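PDB 4XGU: putative pachytene checkpoint protein 2 from Caenorhabditis elegans, which is an AAA+ ATPase that binds and hydrolyses ATP, probably remodels other proteins and is thought to play a key role in meiotic chromosome recombination. Local coordinates for residues G342-N347 with D352-D357; N347-D352 with N366-I371; P391-S396 with L413-E418. One frame throughout, in Å; residues are numbered along the deposited sequence.

Interaction 1 of 3, residues G342-N347 with D352-D357; sequences GVVIDN and DYWPQD
Asp346 and Trp354 have the nearest CA atoms, 9.6 Å apart, between residues 342-347 and 352-357, neither of them helix or strand; no hydrogen bond crosses, and the indole spans the distance. With CG of Trp354 anti to its own carbonyl carbon (chi1 -86°), the ring extends across and meets the other segment with its edge. Asp346 O lies in the ring plane, 4.0 Å from Trp354 NE1, too far to bond; NE1 instead makes a weak hydrogen bond to Val349 O. At the far corner of the ring, Trp354 CH2 lies 4.1 Å from Val344 O and 4.3 Å from Val344 CG1. Asp346 adds its CB beside CZ2, while its carboxylate turns to backbone amides, OD1 to Val349 N and OD2 to Leu405 N. Within residues 352-357, Gln356 NE2 donates to Trp354 O over 2.6 Å from above the carbonyl plane. Within the lid, the indole also touches Met336 and Ala339 of helix 324-340 and Leu405 of helix 405-420, so the loop between helices 324-340 and 367-378 is packed through this one ring against helices 324-340 and 405-420.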
loop_
_atom_site.group_PDB
_atom_site.type_symbol
_atom_site.label_atom_id
_atom_site.label_comp_id
_atom_site.label_asym_id
_atom_site.label_seq_id
_atom_site.Cartn_x
_atom_site.Cartn_y
_atom_site.Cartn_z
ATOM N N GLY B 342 -49.462 -34.966 -1.741
ATOM C CA GLY B 342 -50.873 -34.679 -1.934
ATOM C C GLY B 342 -51.199 -33.205 -2.071
ATOM O O GLY B 342 -52.369 -32.820 -2.065
ATOM N N VAL B 343 -50.170 -32.376 -2.192
ATOM C CA VAL B 343 -50.374 -30.942 -2.372
ATOM C C VAL B 343 -50.957 -30.663 -3.755
ATOM O O VAL B 343 -51.928 -29.914 -3.894
ATOM C CB VAL B 343 -49.064 -30.154 -2.188
ATOM C CG1 VAL B 343 -49.237 -28.716 -2.643
ATOM C CG2 VAL B 343 -48.614 -30.210 -0.735
ATOM N N VAL B 344 -50.365 -31.280 -4.771
ATOM C CA VAL B 344 -50.874 -31.176 -6.134
ATOM C C VAL B 344 -51.616 -32.451 -6.532
ATOM O O VAL B 344 -50.999 -33.486 -6.791
ATOM C CB VAL B 344 -49.739 -30.902 -7.143
ATOM C CG1 VAL B 344 -50.262 -30.976 -8.571
ATOM C CG2 VAL B 344 -49.108 -29.544 -6.873
ATOM N N ILE B 345 -52.942 -32.371 -6.565
ATOM C CA ILE B 345 -53.774 -33.504 -6.962
ATOM C C ILE B 345 -54.656 -33.131 -8.146
ATOM O O ILE B 345 -55.284 -32.071 -8.156
ATOM C CB ILE B 345 -54.671 -34.001 -5.802
ATOM C CG1 ILE B 345 -53.819 -34.511 -4.637
ATOM C CG2 ILE B 345 -55.618 -35.093 -6.276
ATOM C CD1 ILE B 345 -54.635 -35.053 -3.480
ATOM N N ASP B 346 -54.691 -34.005 -9.148
ATOM C CA ASP B 346 -55.550 -33.811 -10.306
ATOM C C ASP B 346 -55.943 -35.159 -10.900
ATOM O O ASP B 346 -55.096 -35.901 -11.395
ATOM C CB ASP B 346 -54.855 -32.942 -11.358
ATOM C CG ASP B 346 -55.810 -32.437 -12.425
ATOM O OD1 ASP B 346 -56.526 -33.258 -13.033
ATOM O OD2 ASP B 346 -55.847 -31.210 -12.655
ATOM N N ASN B 347 -57.233 -35.469 -10.841
ATOM C CA ASN B 347 -57.747 -36.703 -11.417
ATOM C C ASN B 347 -58.274 -36.504 -12.836
ATOM O O ASN B 347 -58.552 -37.473 -13.540
ATOM C CB ASN B 347 -58.844 -37.290 -10.528
ATOM C CG ASN B 347 -58.285 -38.037 -9.333
ATOM O OD1 ASN B 347 -58.577 -37.706 -8.185
ATOM N ND2 ASN B 347 -57.471 -39.054 -9.601
ATOM N N ASP B 352 -49.975 -40.414 -18.170
ATOM C CA ASP B 352 -49.357 -40.249 -19.483
ATOM C C ASP B 352 -49.392 -38.788 -19.922
ATOM O O ASP B 352 -48.463 -38.291 -20.564
ATOM C CB ASP B 352 -50.056 -41.126 -20.528
ATOM C CG ASP B 352 -49.852 -42.605 -20.278
ATOM O OD1 ASP B 352 -48.886 -42.962 -19.569
ATOM O OD2 ASP B 352 -50.656 -43.413 -20.793
ATOM N N TYR B 353 -50.474 -38.109 -19.563
ATOM C CA TYR B 353 -50.690 -36.719 -19.944
ATOM C C TYR B 353 -49.911 -35.775 -19.015
ATOM O O TYR B 353 -49.551 -34.662 -19.403
ATOM C CB TYR B 353 -52.191 -36.413 -19.922
ATOM C CG TYR B 353 -52.652 -35.265 -20.801
ATOM C CD1 TYR B 353 -51.745 -34.391 -21.389
ATOM C CD2 TYR B 353 -54.006 -35.055 -21.035
ATOM C CE1 TYR B 353 -52.173 -33.344 -22.184
ATOM C CE2 TYR B 353 -54.443 -34.013 -21.829
ATOM C CZ TYR B 353 -53.523 -33.161 -22.401
ATOM O OH TYR B 353 -53.956 -32.123 -23.193
ATOM N N TRP B 354 -49.651 -36.233 -17.791
ATOM C CA TRP B 354 -48.778 -35.515 -16.861
ATOM C C TRP B 354 -47.406 -35.286 -17.494
ATOM O O TRP B 354 -46.965 -36.089 -18.321
ATOM C CB TRP B 354 -48.625 -36.292 -15.546
ATOM C CG TRP B 354 -49.707 -36.040 -14.521
ATOM C CD1 TRP B 354 -51.051 -36.212 -14.684
ATOM C CD2 TRP B 354 -49.514 -35.603 -13.172
ATOM N NE1 TRP B 354 -51.713 -35.893 -13.522
ATOM C CE2 TRP B 354 -50.797 -35.518 -12.575
ATOM C CE3 TRP B 354 -48.400 -35.265 -12.403
ATOM C CZ2 TRP B 354 -50.981 -35.110 -11.256
ATOM C CZ3 TRP B 354 -48.583 -34.862 -11.094
ATOM C CH2 TRP B 354 -49.866 -34.788 -10.534
ATOM N N PRO B 355 -46.729 -34.188 -17.117
ATOM C CA PRO B 355 -45.391 -33.904 -17.650
ATOM C C PRO B 355 -44.402 -35.030 -17.366
ATOM O O PRO B 355 -44.294 -35.498 -16.231
ATOM C CB PRO B 355 -44.983 -32.615 -16.923
ATOM C CG PRO B 355 -45.902 -32.518 -15.747
ATOM C CD PRO B 355 -47.185 -33.132 -16.199
ATOM N N GLN B 356 -43.696 -35.459 -18.406
ATOM C CA GLN B 356 -42.764 -36.574 -18.309
ATOM C C GLN B 356 -41.329 -36.084 -18.447
ATOM O O GLN B 356 -41.087 -34.887 -18.600
ATOM C CB GLN B 356 -43.066 -37.616 -19.388
ATOM C CG GLN B 356 -44.539 -37.941 -19.541
ATOM C CD GLN B 356 -45.069 -38.787 -18.403
ATOM O OE1 GLN B 356 -44.355 -39.628 -17.854
ATOM N NE2 GLN B 356 -46.329 -38.568 -18.038
ATOM N N ASP B 357 -40.380 -37.012 -18.397
ATOM C CA ASP B 357 -38.979 -36.678 -18.625
ATOM C C ASP B 357 -38.773 -36.268 -20.079
ATOM O O ASP B 357 -39.207 -36.959 -20.999
ATOM C CB ASP B 357 -38.071 -37.852 -18.263
ATOM C CG ASP B 357 -38.110 -38.181 -16.783
ATOM O OD1 ASP B 357 -38.506 -37.301 -15.987
ATOM O OD2 ASP B 357 -37.741 -39.317 -16.415
#

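Interaction 2 of 3, residues N347-D352 with N366-I371; sequences NEVHTD and NEFTEI
Asp352 and Asn366 meet through oxygens, at the N-cap position of the helix that starts at Glu367. From its CB, which points toward residues 347-352, the Asn366 side chain runs with CG anti to the carbonyl carbon (chi1 -69°), bringing CG to 3.9 Å from Asp352 O. OD1 goes further and ends 3.1 Å from that same Asp352 O; both are acceptors, so no hydrogen bond joins them. The other tip atom, ND2, makes a weak hydrogen bond to Pro364 O, and the side chain makes no capping bond to the helix it precedes. Tyr353, next after Asp352 in the same loop, packs against Asn366. Two residues on from Asn366 the chemistry changes: Val349 CG2, anti to the backbone N, touches Phe368 CE2 at 4.1 Å, the methyl coming at the ring obliquely. Val349 and Phe368 both also rest on Leu405 of helix 405-420, which makes a small three-way apolar cluster with the start of helix 367-378. The attraction in this contact therefore lies with the valine and the phenylalanine, whereas the two oxygens, as modelled, add no attraction and would probably repel mildly, though the orientation of the amide is open to doubt.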
loop_
_atom_site.group_PDB
_atom_site.type_symbol
_atom_site.label_atom_id
_atom_site.label_comp_id
_atom_site.label_asym_id
_atom_site.label_seq_id
_atom_site.Cartn_x
_atom_site.Cartn_y
_atom_site.Cartn_z
ATOM N N ASN B 347 -57.233 -35.469 -10.841
ATOM C CA ASN B 347 -57.747 -36.703 -11.417
ATOM C C ASN B 347 -58.274 -36.504 -12.836
ATOM O O ASN B 347 -58.552 -37.473 -13.540
ATOM C CB ASN B 347 -58.844 -37.290 -10.528
ATOM C CG ASN B 347 -58.285 -38.037 -9.333
ATOM O OD1 ASN B 347 -58.577 -37.706 -8.185
ATOM N ND2 ASN B 347 -57.471 -39.054 -9.601
ATOM N N GLU B 348 -58.405 -35.247 -13.252
ATOM C CA GLU B 348 -58.863 -34.934 -14.603
ATOM C C GLU B 348 -57.827 -35.344 -15.646
ATOM O O GLU B 348 -58.171 -35.787 -16.740
ATOM C CB GLU B 348 -59.170 -33.440 -14.738
ATOM C CG GLU B 348 -60.318 -32.944 -13.875
ATOM C CD GLU B 348 -60.514 -31.442 -13.981
ATOM O OE1 GLU B 348 -59.620 -30.767 -14.534
ATOM O OE2 GLU B 348 -61.558 -30.936 -13.514
ATOM N N VAL B 349 -56.554 -35.189 -15.295
ATOM C CA VAL B 349 -55.456 -35.500 -16.203
ATOM C C VAL B 349 -54.714 -36.757 -15.733
ATOM O O VAL B 349 -54.434 -36.915 -14.544
ATOM C CB VAL B 349 -54.481 -34.297 -16.320
ATOM C CG1 VAL B 349 -53.978 -33.872 -14.952
ATOM C CG2 VAL B 349 -53.321 -34.619 -17.238
ATOM N N HIS B 350 -54.414 -37.658 -16.666
ATOM C CA HIS B 350 -53.818 -38.945 -16.321
ATOM C C HIS B 350 -52.289 -38.931 -16.428
ATOM O O HIS B 350 -51.708 -37.996 -16.978
ATOM C CB HIS B 350 -54.396 -40.055 -17.204
ATOM C CG HIS B 350 -54.526 -41.375 -16.506
ATOM N ND1 HIS B 350 -54.441 -42.579 -17.172
ATOM C CD2 HIS B 350 -54.740 -41.676 -15.205
ATOM C CE1 HIS B 350 -54.591 -43.564 -16.308
ATOM N NE2 HIS B 350 -54.774 -43.051 -15.109
ATOM N N THR B 351 -51.659 -39.981 -15.905
ATOM C CA THR B 351 -50.204 -40.059 -15.770
ATOM C C THR B 351 -49.457 -39.845 -17.086
ATOM O O THR B 351 -48.426 -39.176 -17.115
ATOM C CB THR B 351 -49.772 -41.416 -15.185
ATOM O OG1 THR B 351 -49.831 -42.418 -16.207
ATOM C CG2 THR B 351 -50.686 -41.812 -14.028
ATOM N N ASP B 352 -49.975 -40.414 -18.170
ATOM C CA ASP B 352 -49.357 -40.249 -19.483
ATOM C C ASP B 352 -49.392 -38.788 -19.922
ATOM O O ASP B 352 -48.463 -38.291 -20.564
ATOM C CB ASP B 352 -50.056 -41.126 -20.528
ATOM C CG ASP B 352 -49.852 -42.605 -20.278
ATOM O OD1 ASP B 352 -48.886 -42.962 -19.569
ATOM O OD2 ASP B 352 -50.656 -43.413 -20.793
ATOM N N ASN B 366 -45.527 -33.555 -24.655
ATOM C CA ASN B 366 -46.880 -33.249 -24.218
ATOM C C ASN B 366 -47.028 -31.740 -24.090
ATOM O O ASN B 366 -46.048 -31.047 -23.817
ATOM C CB ASN B 366 -47.187 -33.935 -22.883
ATOM C CG ASN B 366 -47.289 -35.448 -23.006
ATOM O OD1 ASN B 366 -48.293 -36.042 -22.618
ATOM N ND2 ASN B 366 -46.251 -36.076 -23.548
ATOM N N GLU B 367 -48.232 -31.223 -24.302
ATOM C CA GLU B 367 -48.435 -29.783 -24.201
ATOM C C GLU B 367 -48.129 -29.327 -22.780
ATOM O O GLU B 367 -47.485 -28.301 -22.582
ATOM C CB GLU B 367 -49.857 -29.389 -24.605
ATOM C CG GLU B 367 -49.961 -27.973 -25.163
ATOM C CD GLU B 367 -49.230 -27.812 -26.487
ATOM O OE1 GLU B 367 -49.301 -28.739 -27.323
ATOM O OE2 GLU B 367 -48.583 -26.762 -26.692
ATOM N N PHE B 368 -48.570 -30.104 -21.794
ATOM C CA PHE B 368 -48.228 -29.831 -20.400
ATOM C C PHE B 368 -46.721 -29.915 -20.192
ATOM O O PHE B 368 -46.139 -29.109 -19.469
ATOM C CB PHE B 368 -48.943 -30.803 -19.461
ATOM C CG PHE B 368 -50.268 -30.301 -18.971
ATOM C CD1 PHE B 368 -50.448 -28.958 -18.678
ATOM C CD2 PHE B 368 -51.337 -31.167 -18.809
ATOM C CE1 PHE B 368 -51.667 -28.488 -18.229
ATOM C CE2 PHE B 368 -52.560 -30.705 -18.361
ATOM C CZ PHE B 368 -52.726 -29.362 -18.070
ATOM N N THR B 369 -46.099 -30.902 -20.828
ATOM C CA THR B 369 -44.647 -31.001 -20.855
ATOM C C THR B 369 -44.075 -29.767 -21.546
ATOM O O THR B 369 -43.061 -29.213 -21.120
ATOM C CB THR B 369 -44.180 -32.280 -21.583
ATOM O OG1 THR B 369 -44.617 -33.435 -20.858
ATOM C CG2 THR B 369 -42.667 -32.311 -21.714
ATOM N N GLU B 370 -44.750 -29.330 -22.607
ATOM C CA GLU B 370 -44.318 -28.169 -23.378
ATOM C C GLU B 370 -44.567 -26.860 -22.627
ATOM O O GLU B 370 -43.715 -25.970 -22.624
ATOM C CB GLU B 370 -45.026 -28.138 -24.737
ATOM C CG GLU B 370 -44.598 -26.992 -25.644
ATOM C CD GLU B 370 -43.171 -27.136 -26.142
ATOM O OE1 GLU B 370 -42.657 -28.274 -26.168
ATOM O OE2 GLU B 370 -42.561 -26.107 -26.506
ATOM N N ILE B 371 -45.734 -26.746 -21.997
ATOM C CA ILE B 371 -46.074 -25.549 -21.231
ATOM C C ILE B 371 -45.095 -25.361 -20.077
ATOM O O ILE B 371 -44.647 -24.247 -19.805
ATOM C CB ILE B 371 -47.514 -25.608 -20.680
ATOM C CG1 ILE B 371 -48.530 -25.564 -21.819
ATOM C CG2 ILE B 371 -47.778 -24.441 -19.749
ATOM C CD1 ILE B 371 -49.946 -25.848 -21.376
#

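Interaction 3 of 3, residues P391-S396 with L413-E418; sequences PTLVYS and LEAVKE
Leu393, which reaches across to Ala415 and Glu418, also accepts at its backbone O a 2.7 Å hydrogen bond from Ser396 OG, within its own helix. The hydroxyl, three residues on, approaches at a C=O...donor angle of 123° and tilted from the carbonyl plane and, being spent on its own helix, takes no part in the crossing. Residues 391-396 and 413-418 are both helical, their axes 9.3 Å apart at closest approach and crossing at 116°, and the first is kinked around Pro391. The nearest CA pair, Val394 and Ala415, is 6.1 Å apart. There the small Ala415 CB enters between two side chains: Val394 CG2 touches it at 3.8 Å, and Leu393 CD2 at 3.9 Å. The isobutyl group gets there because CG of Leu393 is turned directly opposite the backbone N (chi1 179°). Farther out, the extended Glu418 crosses the leucine obliquely, its OE1 3.8 Å from Leu393 CD2 and almost as near to CD1, while OE2 forms a salt bridge with Lys397. Replacing Leu393 with an alanine would probably take from Ala415 CB the leucine methyl it rests on and leave the carboxylate end of Glu418 without the methyls it lies against. In the assembly, Tyr152 of a second subunit also packs on Leu393, and Arg158 of that subunit makes a cation-pi contact with Tyr395, so helix 384-397 joins the lid's own packing to a subunit interface. No hydrogen bond spans the two segments: their cohesion is apolar, centred on one methyl, with a charged residue at the margin whose carboxylate is probably steadied by the lysine just beyond the first segment.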
loop_
_atom_site.group_PDB
_atom_site.type_symbol
_atom_site.label_atom_id
_atom_site.label_comp_id
_atom_site.label_asym_id
_atom_site.label_seq_id
_atom_site.Cartn_x
_atom_site.Cartn_y
_atom_site.Cartn_z
ATOM N N PRO B 391 -41.477 -23.695 -5.139
ATOM C CA PRO B 391 -42.738 -24.364 -4.782
ATOM C C PRO B 391 -43.470 -23.781 -3.569
ATOM O O PRO B 391 -44.695 -23.676 -3.610
ATOM C CB PRO B 391 -42.293 -25.799 -4.487
ATOM C CG PRO B 391 -41.098 -25.986 -5.334
ATOM C CD PRO B 391 -40.382 -24.670 -5.288
ATOM N N THR B 392 -42.745 -23.405 -2.518
ATOM C CA THR B 392 -43.394 -22.895 -1.314
ATOM C C THR B 392 -44.027 -21.522 -1.549
ATOM O O THR B 392 -44.954 -21.132 -0.844
ATOM C CB THR B 392 -42.413 -22.807 -0.126
ATOM O OG1 THR B 392 -43.111 -22.337 1.034
ATOM C CG2 THR B 392 -41.273 -21.859 -0.433
ATOM N N LEU B 393 -43.525 -20.793 -2.542
ATOM C CA LEU B 393 -44.139 -19.531 -2.938
ATOM C C LEU B 393 -45.419 -19.804 -3.719
ATOM O O LEU B 393 -46.406 -19.082 -3.585
ATOM C CB LEU B 393 -43.171 -18.691 -3.776
ATOM C CG LEU B 393 -43.695 -17.343 -4.282
ATOM C CD1 LEU B 393 -44.143 -16.456 -3.126
ATOM C CD2 LEU B 393 -42.639 -16.637 -5.119
ATOM N N VAL B 394 -45.392 -20.854 -4.531
ATOM C CA VAL B 394 -46.558 -21.258 -5.308
ATOM C C VAL B 394 -47.684 -21.726 -4.390
ATOM O O VAL B 394 -48.859 -21.444 -4.632
ATOM C CB VAL B 394 -46.202 -22.381 -6.305
ATOM C CG1 VAL B 394 -47.442 -22.855 -7.046
ATOM C CG2 VAL B 394 -45.143 -21.901 -7.286
ATOM N N TYR B 395 -47.312 -22.431 -3.327
ATOM C CA TYR B 395 -48.277 -22.969 -2.376
ATOM C C TYR B 395 -49.049 -21.866 -1.657
ATOM O O TYR B 395 -50.244 -22.003 -1.391
ATOM C CB TYR B 395 -47.567 -23.852 -1.350
ATOM C CG TYR B 395 -48.467 -24.857 -0.674
ATOM C CD1 TYR B 395 -49.737 -25.122 -1.167
ATOM C CD2 TYR B 395 -48.048 -25.539 0.462
ATOM C CE1 TYR B 395 -50.562 -26.041 -0.553
ATOM C CE2 TYR B 395 -48.866 -26.460 1.084
ATOM C CZ TYR B 395 -50.123 -26.706 0.573
ATOM O OH TYR B 395 -50.945 -27.624 1.190
ATOM N N SER B 396 -48.360 -20.774 -1.341
ATOM C CA SER B 396 -48.972 -19.667 -0.613
ATOM C C SER B 396 -49.967 -18.898 -1.480
ATOM O O SER B 396 -50.971 -18.389 -0.981
ATOM C CB SER B 396 -47.896 -18.716 -0.087
ATOM O OG SER B 396 -47.198 -18.101 -1.155
ATOM N N LEU B 413 -45.711 -20.244 -13.129
ATOM C CA LEU B 413 -45.283 -19.182 -14.032
ATOM C C LEU B 413 -45.323 -17.818 -13.341
ATOM O O LEU B 413 -44.420 -16.998 -13.518
ATOM C CB LEU B 413 -46.157 -19.163 -15.287
ATOM C CG LEU B 413 -45.727 -18.184 -16.381
ATOM C CD1 LEU B 413 -44.405 -18.621 -16.996
ATOM C CD2 LEU B 413 -46.808 -18.061 -17.443
ATOM N N GLU B 414 -46.365 -17.582 -12.550
ATOM C CA GLU B 414 -46.497 -16.318 -11.836
ATOM C C GLU B 414 -45.392 -16.140 -10.803
ATOM O O GLU B 414 -44.844 -15.047 -10.651
ATOM C CB GLU B 414 -47.863 -16.219 -11.159
ATOM C CG GLU B 414 -48.924 -15.544 -12.007
ATOM C CD GLU B 414 -49.851 -14.673 -11.185
ATOM O OE1 GLU B 414 -50.472 -13.752 -11.760
ATOM O OE2 GLU B 414 -49.956 -14.904 -9.961
ATOM N N ALA B 415 -45.071 -17.216 -10.094
ATOM C CA ALA B 415 -44.024 -17.174 -9.080
ATOM C C ALA B 415 -42.667 -16.885 -9.713
ATOM O O ALA B 415 -41.877 -16.109 -9.173
ATOM C CB ALA B 415 -43.983 -18.480 -8.305
ATOM N N VAL B 416 -42.406 -17.511 -10.858
ATOM C CA VAL B 416 -41.168 -17.287 -11.599
ATOM C C VAL B 416 -40.998 -15.812 -11.946
ATOM O O VAL B 416 -39.948 -15.221 -11.691
ATOM C CB VAL B 416 -41.124 -18.116 -12.900
ATOM C CG1 VAL B 416 -39.987 -17.645 -13.794
ATOM C CG2 VAL B 416 -40.985 -19.599 -12.589
ATOM N N LYS B 417 -42.044 -15.225 -12.520
ATOM C CA LYS B 417 -42.035 -13.814 -12.885
ATOM C C LYS B 417 -41.850 -12.922 -11.665
ATOM O O LYS B 417 -41.140 -11.917 -11.721
ATOM C CB LYS B 417 -43.328 -13.446 -13.612
ATOM C CG LYS B 417 -43.142 -13.158 -15.090
ATOM C CD LYS B 417 -44.332 -13.643 -15.898
ATOM C CE LYS B 417 -44.201 -13.235 -17.354
ATOM N NZ LYS B 417 -45.276 -13.832 -18.191
ATOM N N GLU B 418 -42.488 -13.297 -10.563
ATOM C CA GLU B 418 -42.399 -12.524 -9.334
ATOM C C GLU B 418 -40.995 -12.614 -8.753
ATOM O O GLU B 418 -40.470 -11.644 -8.207
ATOM C CB GLU B 418 -43.430 -13.012 -8.314
ATOM C CG GLU B 418 -43.795 -11.980 -7.261
ATOM C CD GLU B 418 -44.653 -12.557 -6.153
ATOM O OE1 GLU B 418 -44.080 -13.080 -5.174
ATOM O OE2 GLU B 418 -45.896 -12.489 -6.261
#

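Overall arrangement
All three contacts belong to the C-terminal lid of the AAA+ module and lie away from the bound ADP and from the P-loop residues predicted to bind ATP. Interactions 1 and 2 interlock: their segments alternate along the chain, share Asn347 and Asp352, and have centres about 7 Å apart, joined by the weak indole N-H bond to Val349 O, 3.1 Å from Trp354 NE1. Interaction 3, later in the chain, is centred about 18 Å from interaction 1, yet the two touch where Val343 CG1 packs 3.6 Å from Tyr395 CE1. Interactions 2 and 3 do not touch, their nearest atoms being about 6 Å apart; helix 405-420 serves both, through Leu405 near its start and Ala415 farther along.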